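Local coordinates for hypothetical protein AGR_L_1239 (PDB 1VQS) that is of unknown function but belongs to the NIPSNAP family and has the ferredoxin-like fold of the dimeric alpha/beta-barrel clan, at residues F14-Y20 with I63-F69; A26-Y30 with I95-I99; S44-E48 with R78-L82; R21-I27 with I60-V64. One frame throughout, in Å; residues are numbered along the deposited sequence.

In the fold
Contact 1 pairs the two inner strands of the four-stranded antiparallel sheet, and contact 4 continues the same pair, their centres about 16 Å apart. Contact 2 holds the start of helix 27-46 against the loop leading to strand 99-109, its centre about 7 Å from that of contact 4; Leu98 O probably accepts a hydrogen bond from Lys23 N. Contact 3 joins the far end of the helix to helix 72-84, its centre about 24 Å from that of contact 4, while Trp67 of contact 1 packs on Leu46. No active site is known; the side chains of Arg21 and Ala29 come within about 3 Å of a sulfate and a methylpentanediol, respectively, both probably crystallisation agents.

Contact 1. Residues F14-Y20 with I63-F69; sequences FYEIRTY and IVHIWAF
The two inner strands of the ferredoxin-like sheet pair antiparallel here, with Phe14 opposite Phe69 and Tyr20 opposite Ile63. Eight backbone hydrogen bonds join them, for instance Arg18 N to His65 O (2.8 Å), and CA-H...O contacts, such as Ile66 CA to Glu16 O, lie between these bonds. Tyr15, Ile17, Thr19, Val64, Ile66 and Ala68 form one face: Ile17 CG2 rests on Val64 CG1 (3.8 Å), and a second subunit covers this side, its Ile66 packing on Ile66. The other face, turned to the helices, carries a polar chain. Glu16, extended to its carboxylate, takes Arg18 NH1 at OE2 in a salt bridge (2.8 Å), from the syn side, tilted out of the carboxylate plane; Arg75 bridges its other oxygen and Asn104 bonds to OE2. Arg18 bends at chi3 (66°), which brings NE to Tyr20 OH, nearly in the guanidinium plane (2.9 Å). Its CB lies over one face of the His65 ring, 4.0 Å from the centroid. His65 CG sits between the backbone N and the carbonyl carbon (chi1 53°), and the ring directs an edge toward the Tyr20 face in an offset edge-to-face pair, planes at 75°. Its rotation is fixed from within its own strand, where Trp67 NE1 donates to His65 ND1 (2.9 Å) close to the planes of both rings.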
loop_
_atom_site.group_PDB
_atom_site.type_symbol
_atom_site.label_atom_id
_atom_site.label_comp_id
_atom_site.label_asym_id
_atom_site.label_seq_id
_atom_site.Cartn_x
_atom_site.Cartn_y
_atom_site.Cartn_z
ATOM N N PHE B 14 14.308 16.020 -18.163
ATOM C CA PHE B 14 13.433 15.023 -17.522
ATOM C C PHE B 14 14.192 14.445 -16.353
ATOM O O PHE B 14 15.362 14.195 -16.469
ATOM C CB PHE B 14 13.091 13.882 -18.489
ATOM C CG PHE B 14 12.174 14.275 -19.604
ATOM C CD1 PHE B 14 12.673 14.788 -20.783
ATOM C CD2 PHE B 14 10.798 14.134 -19.464
ATOM C CE1 PHE B 14 11.796 15.173 -21.831
ATOM C CE2 PHE B 14 9.933 14.510 -20.495
ATOM C CZ PHE B 14 10.436 15.023 -21.665
ATOM N N TYR B 15 13.511 14.244 -15.231
ATOM C CA TYR B 15 14.139 13.731 -14.020
ATOM C C TYR B 15 13.615 12.343 -13.735
ATOM O O TYR B 15 12.405 12.161 -13.552
ATOM C CB TYR B 15 13.891 14.699 -12.850
ATOM C CG TYR B 15 14.719 15.935 -13.039
ATOM C CD1 TYR B 15 14.286 16.972 -13.851
ATOM C CD2 TYR B 15 15.990 16.034 -12.473
ATOM C CE1 TYR B 15 15.092 18.067 -14.078
ATOM C CE2 TYR B 15 16.788 17.150 -12.653
ATOM C CZ TYR B 15 16.337 18.161 -13.484
ATOM O OH TYR B 15 17.158 19.263 -13.695
ATOM N N GLU B 16 14.516 11.373 -13.671
ATOM C CA GLU B 16 14.153 10.030 -13.269
ATOM C C GLU B 16 14.509 9.849 -11.824
ATOM O O GLU B 16 15.646 10.072 -11.427
ATOM C CB GLU B 16 14.905 8.985 -14.060
ATOM C CG GLU B 16 14.473 7.566 -13.680
ATOM C CD GLU B 16 15.226 6.476 -14.425
ATOM O OE1 GLU B 16 16.104 6.809 -15.262
ATOM O OE2 GLU B 16 14.939 5.258 -14.195
ATOM N N ILE B 17 13.529 9.456 -11.015
ATOM C CA ILE B 17 13.763 9.184 -9.604
ATOM C C ILE B 17 13.602 7.685 -9.408
ATOM O O ILE B 17 12.549 7.125 -9.707
ATOM C CB ILE B 17 12.764 9.946 -8.725
ATOM C CG1 ILE B 17 12.881 11.459 -8.982
ATOM C CG2 ILE B 17 12.976 9.588 -7.223
ATOM C CD1 ILE B 17 11.955 12.299 -8.092
ATOM N N ARG B 18 14.688 7.047 -8.960
ATOM C CA ARG B 18 14.753 5.598 -8.725
ATOM C C ARG B 18 14.792 5.366 -7.220
ATOM O O ARG B 18 15.643 5.932 -6.541
ATOM C CB ARG B 18 15.996 5.016 -9.396
ATOM C CG ARG B 18 16.000 5.203 -10.885
ATOM C CD ARG B 18 17.169 4.568 -11.577
ATOM N NE ARG B 18 17.170 3.111 -11.491
ATOM C CZ ARG B 18 16.590 2.281 -12.356
ATOM N NH1 ARG B 18 15.866 2.720 -13.362
ATOM N NH2 ARG B 18 16.707 0.974 -12.189
ATOM N N THR B 19 13.893 4.529 -6.711
ATOM C CA THR B 19 13.749 4.319 -5.291
ATOM C C THR B 19 13.864 2.820 -5.052
ATOM O O THR B 19 13.111 2.026 -5.628
ATOM C CB THR B 19 12.381 4.843 -4.776
ATOM O OG1 THR B 19 12.264 6.247 -5.074
ATOM C CG2 THR B 19 12.285 4.632 -3.279
ATOM N N TYR B 20 14.808 2.432 -4.183
ATOM C CA TYR B 20 15.063 1.012 -3.845
ATOM C C TYR B 20 14.836 0.812 -2.369
ATOM O O TYR B 20 15.317 1.621 -1.549
ATOM C CB TYR B 20 16.513 0.584 -4.143
ATOM C CG TYR B 20 17.032 0.840 -5.534
ATOM C CD1 TYR B 20 16.176 0.897 -6.605
ATOM C CD2 TYR B 20 18.408 0.944 -5.791
ATOM C CE1 TYR B 20 16.639 1.103 -7.897
ATOM C CE2 TYR B 20 18.874 1.146 -7.086
ATOM C CZ TYR B 20 17.967 1.212 -8.130
ATOM O OH TYR B 20 18.368 1.445 -9.447
ATOM N N ILE B 63 17.215 3.638 -0.650
ATOM C CA ILE B 63 18.091 4.397 -1.555
ATOM C C ILE B 63 17.219 5.182 -2.539
ATOM O O ILE B 63 16.273 4.621 -3.086
ATOM C CB ILE B 63 19.038 3.460 -2.325
ATOM C CG1 ILE B 63 20.000 2.751 -1.361
ATOM C CG2 ILE B 63 19.843 4.226 -3.399
ATOM C CD1 ILE B 63 20.980 3.630 -0.647
ATOM N N VAL B 64 17.527 6.458 -2.772
ATOM C CA VAL B 64 16.900 7.222 -3.846
ATOM C C VAL B 64 17.984 7.853 -4.673
ATOM O O VAL B 64 18.864 8.511 -4.130
ATOM C CB VAL B 64 16.021 8.314 -3.305
ATOM C CG1 VAL B 64 15.573 9.279 -4.431
ATOM C CG2 VAL B 64 14.799 7.737 -2.621
ATOM N N HIS B 65 17.966 7.629 -5.977
ATOM C CA HIS B 65 18.894 8.339 -6.835
ATOM C C HIS B 65 18.150 8.930 -8.013
ATOM O O HIS B 65 17.122 8.407 -8.430
ATOM C CB HIS B 65 20.145 7.526 -7.224
ATOM C CG HIS B 65 19.900 6.172 -7.827
ATOM N ND1 HIS B 65 20.229 5.853 -9.133
ATOM C CD2 HIS B 65 19.457 5.029 -7.266
ATOM C CE1 HIS B 65 19.970 4.579 -9.345
ATOM N NE2 HIS B 65 19.500 4.052 -8.235
ATOM N N ILE B 66 18.659 10.075 -8.472
ATOM C CA ILE B 66 18.003 10.905 -9.437
ATOM C C ILE B 66 18.966 11.221 -10.571
ATOM O O ILE B 66 20.127 11.598 -10.339
ATOM C CB ILE B 66 17.571 12.202 -8.797
ATOM C CG1 ILE B 66 16.732 11.923 -7.553
ATOM C CG2 ILE B 66 16.854 13.044 -9.808
ATOM C CD1 ILE B 66 16.163 13.153 -6.901
ATOM N N TRP B 67 18.468 11.086 -11.802
ATOM C CA TRP B 67 19.241 11.323 -13.014
ATOM C C TRP B 67 18.461 12.287 -13.890
ATOM O O TRP B 67 17.229 12.235 -13.900
ATOM C CB TRP B 67 19.416 10.000 -13.780
ATOM C CG TRP B 67 20.186 8.998 -13.012
ATOM C CD1 TRP B 67 19.690 8.119 -12.072
ATOM C CD2 TRP B 67 21.605 8.782 -13.051
ATOM N NE1 TRP B 67 20.717 7.380 -11.536
ATOM C CE2 TRP B 67 21.890 7.742 -12.141
ATOM C CE3 TRP B 67 22.652 9.338 -13.791
ATOM C CZ2 TRP B 67 23.183 7.261 -11.937
ATOM C CZ3 TRP B 67 23.946 8.842 -13.588
ATOM C CH2 TRP B 67 24.181 7.806 -12.666
ATOM N N ALA B 68 19.163 13.126 -14.656
ATOM C CA ALA B 68 18.543 14.084 -15.603
ATOM C C ALA B 68 18.857 13.655 -17.016
ATOM O O ALA B 68 19.999 13.292 -17.298
ATOM C CB ALA B 68 19.109 15.473 -15.398
ATOM N N PHE B 69 17.841 13.729 -17.890
ATOM C CA PHE B 69 17.969 13.377 -19.320
ATOM C C PHE B 69 17.347 14.444 -20.206
ATOM O O PHE B 69 16.335 15.050 -19.828
ATOM C CB PHE B 69 17.255 12.049 -19.590
ATOM C CG PHE B 69 17.816 10.894 -18.820
ATOM C CD1 PHE B 69 18.987 10.309 -19.228
ATOM C CD2 PHE B 69 17.184 10.392 -17.698
ATOM C CE1 PHE B 69 19.535 9.239 -18.523
ATOM C CE2 PHE B 69 17.731 9.336 -16.990
ATOM C CZ PHE B 69 18.900 8.748 -17.414
#

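Contact 2. Residues A26-Y30 with I95-I99; sequences AIPAY and IRDLI
Leu98 CB stands at the edge of the Tyr30 ring, near its plane, while Ile95 CG2 and Ile99 CG1 come in obliquely. All three lie on the CD2-CE2 side of the ring. Ile95 crosses that side at an angle, CG2 at 3.8 Å from Tyr30 CD2, and Ile99 CG1 reaches Tyr30 CE2 at 4.0 Å. Tyr30 gets its ring there by swinging CG opposite the backbone N (chi1 176°), off the helix and toward the loop. In Ile95, CG1 sits between N and the carbonyl carbon (chi1 61°), and CG2 is the branch that meets the tyrosine. Within the ferredoxin-like fold this joins the first turn of helix 27-46, closed by Tyr30 N to Ala26 O (2.9 Å), to the loop that delivers the chain into strand 99-109. That loop coils on itself, Ile95 O receiving both Leu98 N and Ile99 N. Leu98 packs against the helix turn: CD1 lies 3.8 Å from Tyr30 CA and also touches Tyr30 CB, and CD2 meets Ala26 CB at 4.2 Å. No hydrogen bond crosses the contact, and its direct touches are between apolar groups. The Tyr30 hydroxyl is engaged beyond it in a hydrogen bond with the hydroxyl of Tyr52. On the outer side of the loop, Asp97 OD1 forms a salt bridge with Lys23 of a neighbouring subunit, and Arg96 O accepts from Asn24 of the same subunit.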
loop_
_atom_site.group_PDB
_atom_site.type_symbol
_atom_site.label_atom_id
_atom_site.label_comp_id
_atom_site.label_asym_id
_atom_site.label_seq_id
_atom_site.Cartn_x
_atom_site.Cartn_y
_atom_site.Cartn_z
ATOM N N ALA B 26 21.469 -3.398 4.915
ATOM C CA ALA B 26 22.403 -3.432 3.793
ATOM C C ALA B 26 22.926 -2.084 3.303
ATOM O O ALA B 26 23.780 -2.061 2.422
ATOM C CB ALA B 26 21.767 -4.155 2.637
ATOM N N ILE B 27 22.416 -0.964 3.817
ATOM C CA ILE B 27 22.843 0.346 3.290
ATOM C C ILE B 27 24.368 0.537 3.290
ATOM O O ILE B 27 24.938 0.882 2.258
ATOM C CB ILE B 27 22.120 1.526 3.960
ATOM C CG1 ILE B 27 20.688 1.667 3.420
ATOM C CG2 ILE B 27 22.836 2.871 3.647
ATOM C CD1 ILE B 27 19.868 2.753 4.124
ATOM N N PRO B 28 25.037 0.297 4.419
ATOM C CA PRO B 28 26.499 0.523 4.391
ATOM C C PRO B 28 27.228 -0.338 3.356
ATOM O O PRO B 28 28.096 0.195 2.642
ATOM C CB PRO B 28 26.949 0.188 5.818
ATOM C CG PRO B 28 25.710 0.385 6.665
ATOM C CD PRO B 28 24.563 -0.051 5.767
ATOM N N ALA B 29 26.898 -1.622 3.252
ATOM C CA ALA B 29 27.533 -2.473 2.225
ATOM C C ALA B 29 27.256 -2.026 0.803
ATOM O O ALA B 29 28.143 -2.026 -0.067
ATOM C CB ALA B 29 27.136 -3.928 2.407
ATOM N N TYR B 30 26.011 -1.631 0.569
ATOM C CA TYR B 30 25.577 -1.149 -0.730
ATOM C C TYR B 30 26.341 0.107 -1.124
ATOM O O TYR B 30 26.884 0.219 -2.236
ATOM C CB TYR B 30 24.058 -0.906 -0.700
ATOM C CG TYR B 30 23.487 -0.313 -1.947
ATOM C CD1 TYR B 30 23.490 1.067 -2.138
ATOM C CD2 TYR B 30 22.873 -1.097 -2.921
ATOM C CE1 TYR B 30 22.955 1.632 -3.284
ATOM C CE2 TYR B 30 22.341 -0.524 -4.076
ATOM C CZ TYR B 30 22.394 0.838 -4.253
ATOM O OH TYR B 30 21.864 1.417 -5.390
ATOM N N ILE B 95 25.160 -5.756 -6.069
ATOM C CA ILE B 95 24.035 -5.077 -5.460
ATOM C C ILE B 95 22.674 -5.709 -5.716
ATOM O O ILE B 95 21.712 -5.384 -5.044
ATOM C CB ILE B 95 23.955 -3.581 -5.856
ATOM C CG1 ILE B 95 23.773 -3.377 -7.373
ATOM C CG2 ILE B 95 25.178 -2.866 -5.357
ATOM C CD1 ILE B 95 23.404 -1.967 -7.754
ATOM N N ARG B 96 22.543 -6.610 -6.676
ATOM C CA ARG B 96 21.194 -7.000 -7.048
ATOM C C ARG B 96 20.469 -7.842 -5.998
ATOM O O ARG B 96 19.223 -7.950 -6.053
ATOM C CB ARG B 96 21.176 -7.681 -8.397
ATOM C CG ARG B 96 21.822 -8.965 -8.407
ATOM C CD ARG B 96 21.571 -9.672 -9.736
ATOM N NE ARG B 96 22.401 -10.854 -9.836
ATOM C CZ ARG B 96 22.916 -11.310 -10.977
ATOM N NH1 ARG B 96 22.668 -10.668 -12.102
ATOM N NH2 ARG B 96 23.675 -12.395 -10.974
ATOM N N ASP B 97 21.213 -8.454 -5.072
ATOM C CA ASP B 97 20.612 -9.163 -3.930
ATOM C C ASP B 97 20.517 -8.287 -2.696
ATOM O O ASP B 97 19.825 -8.654 -1.731
ATOM C CB ASP B 97 21.359 -10.456 -3.620
ATOM C CG ASP B 97 21.431 -11.389 -4.802
ATOM O OD1 ASP B 97 20.542 -11.342 -5.680
ATOM O OD2 ASP B 97 22.423 -12.161 -4.874
ATOM N N LEU B 98 21.173 -7.123 -2.720
ATOM C CA LEU B 98 21.015 -6.145 -1.653
ATOM C C LEU B 98 19.729 -5.373 -1.856
ATOM O O LEU B 98 19.122 -4.912 -0.890
ATOM C CB LEU B 98 22.194 -5.192 -1.609
ATOM C CG LEU B 98 23.572 -5.845 -1.363
ATOM C CD1 LEU B 98 24.631 -4.780 -1.217
ATOM C CD2 LEU B 98 23.569 -6.727 -0.152
ATOM N N ILE B 99 19.329 -5.196 -3.110
ATOM C CA ILE B 99 18.061 -4.555 -3.429
ATOM C C ILE B 99 16.940 -5.586 -3.383
ATOM O O ILE B 99 17.036 -6.608 -4.073
ATOM C CB ILE B 99 18.095 -3.946 -4.854
ATOM C CG1 ILE B 99 19.167 -2.864 -4.967
ATOM C CG2 ILE B 99 16.693 -3.416 -5.277
ATOM C CD1 ILE B 99 19.580 -2.553 -6.421
#

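Contact 3. Residues S44-E48 with R78-L82; sequences SHLGE and RRARL
His45 lays one face of its imidazole over the backbone of Leu82 where the last turn of helix 27-46 meets helix 72-84, the two helices of the ferredoxin-like fold on one side of its sheet. Leu82 CA lies 3.9 Å from the ring centroid in a CH-pi contact, with Arg81 O over the same face toward the rim; Ser44 OG lies over the opposite one. The rest of Leu82 crosses the histidine at a slant. With CG turned opposite its backbone N (chi1 175°), it sends CD1 to His45 CD2 (3.7 Å) and Leu82 CD2 to Leu46 CD2 (3.9 Å). Leu46 CD2 also meets the CG of Arg79, whose aliphatic part lies across it, and on the sheet side Leu46 packs on Trp67.

Polar ends gather on the outer side. His45 NE2 is hydrogen-bonded to Asp85, and water 2 links His45 ND1 to Arg81 NE. Water 3 donates to His45 O and accepts from Arg81 NH2; both waters lie at the edge of the Arg81 guanidinium, in its plane. Arg78 runs straight from CG to NE, its alkyl part passing the carbonyls of His45 and Leu46, while Asp74 forms a salt bridge with its NE. The chain leaves the helix at Gly47 with positive phi. Just before that exit, Arg78 NH1 donates to His45 O at 3.0 Å, the bond bent to 146° at the hydrogen and coming from above the carbonyl plane.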
loop_
_atom_site.group_PDB
_atom_site.type_symbol
_atom_site.label_atom_id
_atom_site.label_comp_id
_atom_site.label_asym_id
_atom_site.label_seq_id
_atom_site.Cartn_x
_atom_site.Cartn_y
_atom_site.Cartn_z
ATOM N N SER B 44 29.097 6.885 -16.475
ATOM C CA SER B 44 29.677 6.941 -17.809
ATOM C C SER B 44 28.721 6.578 -18.912
ATOM O O SER B 44 28.989 6.886 -20.073
ATOM C CB SER B 44 30.905 6.062 -17.926
ATOM O OG SER B 44 30.552 4.701 -18.012
ATOM N N HIS B 45 27.618 5.915 -18.567
ATOM C CA HIS B 45 26.547 5.646 -19.549
ATOM C C HIS B 45 25.374 6.582 -19.381
ATOM O O HIS B 45 24.875 7.128 -20.352
ATOM C CB HIS B 45 26.074 4.192 -19.454
ATOM C CG HIS B 45 27.132 3.200 -19.825
ATOM N ND1 HIS B 45 27.557 3.006 -21.120
ATOM C CD2 HIS B 45 27.863 2.354 -19.051
ATOM C CE1 HIS B 45 28.514 2.091 -21.127
ATOM N NE2 HIS B 45 28.710 1.670 -19.885
ATOM N N LEU B 46 24.896 6.728 -18.150
ATOM C CA LEU B 46 23.664 7.455 -17.917
ATOM C C LEU B 46 23.818 8.945 -17.985
ATOM O O LEU B 46 22.850 9.627 -18.292
ATOM C CB LEU B 46 23.045 7.043 -16.602
ATOM C CG LEU B 46 22.718 5.551 -16.489
ATOM C CD1 LEU B 46 21.988 5.324 -15.146
ATOM C CD2 LEU B 46 21.899 5.042 -17.643
ATOM N N GLY B 47 25.018 9.449 -17.722
ATOM C CA GLY B 47 25.271 10.877 -17.799
ATOM C C GLY B 47 25.138 11.641 -16.489
ATOM O O GLY B 47 25.933 11.470 -15.550
ATOM N N GLU B 48 24.125 12.490 -16.432
ATOM C CA GLU B 48 23.988 13.513 -15.398
ATOM C C GLU B 48 23.299 12.966 -14.146
ATOM O O GLU B 48 22.081 12.950 -14.043
ATOM C CB GLU B 48 23.240 14.735 -15.963
ATOM C CG GLU B 48 24.026 15.421 -17.103
ATOM C CD GLU B 48 23.551 16.840 -17.408
ATOM O OE1 GLU B 48 23.267 17.611 -16.464
ATOM O OE2 GLU B 48 23.507 17.198 -18.600
ATOM N N ARG B 78 20.842 5.413 -23.636
ATOM C CA ARG B 78 21.855 5.358 -22.564
ATOM C C ARG B 78 21.698 4.118 -21.700
ATOM O O ARG B 78 22.694 3.449 -21.365
ATOM C CB ARG B 78 21.824 6.648 -21.716
ATOM C CG ARG B 78 22.350 7.873 -22.425
ATOM C CD ARG B 78 22.076 9.117 -21.640
ATOM N NE ARG B 78 22.685 10.313 -22.227
ATOM C CZ ARG B 78 23.946 10.702 -22.034
ATOM N NH1 ARG B 78 24.765 9.992 -21.273
ATOM N NH2 ARG B 78 24.392 11.798 -22.618
ATOM N N ARG B 79 20.468 3.803 -21.302
ATOM C CA ARG B 79 20.268 2.619 -20.476
ATOM C C ARG B 79 20.584 1.341 -21.239
ATOM O O ARG B 79 21.050 0.379 -20.637
ATOM C CB ARG B 79 18.850 2.593 -19.933
ATOM C CG ARG B 79 18.613 3.709 -18.938
ATOM C CD ARG B 79 17.566 3.449 -17.883
ATOM N NE ARG B 79 17.743 2.180 -17.170
ATOM C CZ ARG B 79 18.415 1.990 -16.028
ATOM N NH1 ARG B 79 19.026 2.963 -15.369
ATOM N NH2 ARG B 79 18.475 0.768 -15.534
ATOM N N ALA B 80 20.292 1.312 -22.533
ATOM C CA ALA B 80 20.630 0.130 -23.335
ATOM C C ALA B 80 22.140 -0.078 -23.318
ATOM O O ALA B 80 22.617 -1.196 -23.174
ATOM C CB ALA B 80 20.124 0.254 -24.739
ATOM N N ARG B 81 22.906 1.009 -23.482
ATOM C CA ARG B 81 24.360 0.890 -23.464
ATOM C C ARG B 81 24.878 0.449 -22.087
ATOM O O ARG B 81 25.801 -0.379 -21.975
ATOM C CB ARG B 81 25.019 2.201 -23.899
ATOM C CG ARG B 81 24.810 2.462 -25.373
ATOM C CD ARG B 81 25.703 3.543 -25.934
ATOM N NE ARG B 81 25.467 4.834 -25.296
ATOM C CZ ARG B 81 24.686 5.810 -25.765
ATOM N NH1 ARG B 81 24.017 5.669 -26.895
ATOM N NH2 ARG B 81 24.577 6.935 -25.075
ATOM N N LEU B 82 24.272 0.975 -21.025
ATOM C CA LEU B 82 24.606 0.568 -19.659
ATOM C C LEU B 82 24.415 -0.946 -19.506
ATOM O O LEU B 82 25.310 -1.650 -19.055
ATOM C CB LEU B 82 23.731 1.297 -18.638
ATOM C CG LEU B 82 23.874 0.878 -17.156
ATOM C CD1 LEU B 82 25.239 1.247 -16.634
ATOM C CD2 LEU B 82 22.776 1.513 -16.299
HETATM O O HOH W 1 27.549 8.826 -21.144
HETATM O O HOH W 2 27.534 4.768 -23.278
HETATM O O HOH W 3 26.259 7.137 -22.760
#

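Contact 4. Residues R21-I27 with I60-V64; sequences RLKNGAI and INEIV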
loop_
_atom_site.group_PDB
_atom_site.type_symbol
_atom_site.label_atom_id
_atom_site.label_comp_id
_atom_site.label_asym_id
_atom_site.label_seq_id
_atom_site.Cartn_x
_atom_site.Cartn_y
_atom_site.Cartn_z
ATOM N N ARG B 21 14.198 -0.306 -2.029
ATOM C CA ARG B 21 14.194 -0.808 -0.674
ATOM C C ARG B 21 15.207 -1.923 -0.580
ATOM O O ARG B 21 15.095 -2.917 -1.289
ATOM C CB ARG B 21 12.822 -1.332 -0.249
ATOM C CG ARG B 21 12.769 -1.718 1.229
ATOM C CD ARG B 21 11.489 -2.451 1.548
ATOM N NE ARG B 21 11.605 -3.881 1.285
ATOM C CZ ARG B 21 10.584 -4.653 0.951
ATOM N NH1 ARG B 21 9.383 -4.139 0.798
ATOM N NH2 ARG B 21 10.768 -5.942 0.797
ATOM N N LEU B 22 16.222 -1.752 0.263
ATOM C CA LEU B 22 17.229 -2.768 0.439
ATOM C C LEU B 22 16.877 -3.802 1.498
ATOM O O LEU B 22 16.058 -3.580 2.385
ATOM C CB LEU B 22 18.594 -2.156 0.825
ATOM C CG LEU B 22 19.103 -0.997 -0.031
ATOM C CD1 LEU B 22 20.559 -0.675 0.337
ATOM C CD2 LEU B 22 19.014 -1.311 -1.501
ATOM N N LYS B 23 17.568 -4.936 1.401
ATOM C CA LYS B 23 17.658 -5.892 2.491
ATOM C C LYS B 23 17.993 -5.142 3.795
ATOM O O LYS B 23 18.849 -4.251 3.817
ATOM C CB LYS B 23 18.799 -6.881 2.169
ATOM C CG LYS B 23 19.439 -7.619 3.354
ATOM C CD LYS B 23 18.488 -8.684 3.872
ATOM C CE LYS B 23 19.004 -9.425 5.103
ATOM N NZ LYS B 23 19.094 -8.579 6.346
ATOM N N ASN B 24 17.292 -5.499 4.875
ATOM C CA ASN B 24 17.502 -4.801 6.124
ATOM C C ASN B 24 18.972 -4.841 6.548
ATOM O O ASN B 24 19.577 -5.912 6.641
ATOM C CB ASN B 24 16.638 -5.368 7.231
ATOM C CG ASN B 24 16.806 -4.609 8.520
ATOM O OD1 ASN B 24 16.373 -3.448 8.625
ATOM N ND2 ASN B 24 17.449 -5.249 9.507
ATOM N N GLY B 25 19.495 -3.646 6.799
ATOM C CA GLY B 25 20.848 -3.417 7.263
ATOM C C GLY B 25 21.893 -3.326 6.175
ATOM O O GLY B 25 23.081 -3.208 6.470
ATOM N N ALA B 26 21.469 -3.398 4.915
ATOM C CA ALA B 26 22.403 -3.432 3.793
ATOM C C ALA B 26 22.926 -2.084 3.303
ATOM O O ALA B 26 23.780 -2.061 2.422
ATOM C CB ALA B 26 21.767 -4.155 2.637
ATOM N N ILE B 27 22.416 -0.964 3.817
ATOM C CA ILE B 27 22.843 0.346 3.290
ATOM C C ILE B 27 24.368 0.537 3.290
ATOM O O ILE B 27 24.938 0.882 2.258
ATOM C CB ILE B 27 22.120 1.526 3.960
ATOM C CG1 ILE B 27 20.688 1.667 3.420
ATOM C CG2 ILE B 27 22.836 2.871 3.647
ATOM C CD1 ILE B 27 19.868 2.753 4.124
ATOM N N ILE B 60 12.971 2.990 6.110
ATOM C CA ILE B 60 14.322 2.603 6.453
ATOM C C ILE B 60 14.845 1.665 5.355
ATOM O O ILE B 60 14.072 1.040 4.614
ATOM C CB ILE B 60 14.342 1.953 7.890
ATOM C CG1 ILE B 60 14.004 3.020 8.932
ATOM C CG2 ILE B 60 15.671 1.273 8.259
ATOM C CD1 ILE B 60 13.742 2.454 10.287
ATOM N N ASN B 61 16.168 1.595 5.234
ATOM C CA ASN B 61 16.838 0.793 4.207
ATOM C C ASN B 61 16.550 1.284 2.795
ATOM O O ASN B 61 16.537 0.490 1.858
ATOM C CB ASN B 61 16.451 -0.685 4.316
ATOM C CG ASN B 61 16.737 -1.267 5.683
ATOM O OD1 ASN B 61 17.867 -1.232 6.162
ATOM N ND2 ASN B 61 15.708 -1.802 6.335
ATOM N N GLU B 62 16.307 2.577 2.626
ATOM C CA GLU B 62 15.944 3.103 1.315
ATOM C C GLU B 62 17.082 3.866 0.652
ATOM O O GLU B 62 17.799 4.648 1.287
ATOM C CB GLU B 62 14.716 4.001 1.417
ATOM C CG GLU B 62 14.143 4.442 0.074
ATOM C CD GLU B 62 12.882 5.269 0.212
ATOM O OE1 GLU B 62 13.016 6.497 0.453
ATOM O OE2 GLU B 62 11.806 4.672 0.079
ATOM N N ILE B 63 17.215 3.638 -0.650
ATOM C CA ILE B 63 18.091 4.397 -1.555
ATOM C C ILE B 63 17.219 5.182 -2.539
ATOM O O ILE B 63 16.273 4.621 -3.086
ATOM C CB ILE B 63 19.038 3.460 -2.325
ATOM C CG1 ILE B 63 20.000 2.751 -1.361
ATOM C CG2 ILE B 63 19.843 4.226 -3.399
ATOM C CD1 ILE B 63 20.980 3.630 -0.647
ATOM N N VAL B 64 17.527 6.458 -2.772
ATOM C CA VAL B 64 16.900 7.222 -3.846
ATOM C C VAL B 64 17.984 7.853 -4.673
ATOM O O VAL B 64 18.864 8.511 -4.130
ATOM C CB VAL B 64 16.021 8.314 -3.305
ATOM C CG1 VAL B 64 15.573 9.279 -4.431
ATOM C CG2 VAL B 64 14.799 7.737 -2.621
HETATM O O HOH W 4 20.523 -0.556 6.049
#
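Asn61 meets the turn after strand 14-22 with both ends of its side-chain amide. Its ND2 donates to Asn24 OD1 (2.9 Å), on a lone pair in the carbonyl plane, the two amides standing perpendicular. Its OD1 takes Gly25 N at 3.0 Å, a straight bond (173°) from well above the amide plane, and also accepts from water 4 (2.7 Å), which in turn receives Ile27 N. The backbone of Asn61 adds its O to Leu22 N (2.8 Å). In one of its two conformers Ile27 CD1 lies near Asn61 CA, and Leu22 CD1 packs on Ile63 CG1. In the next shell, a type II beta turn from Lys23 to Ala26, closed by Ala26 N to Lys23 O, presents Asn24 and Gly25 to the asparagine, and the Arg21-Glu62 pair continues the inner antiparallel ladder of the ferredoxin-like sheet. Farther out, Asn24 ND2 bonds to Arg96 O of a neighbouring subunit, a different one from that met by Asp97 in contact 2. A buried asparagine thus has three partners on its amide, which fixes the rotation of that group and ties the residue just before strand 62-69 to the turn leading into helix 27-46.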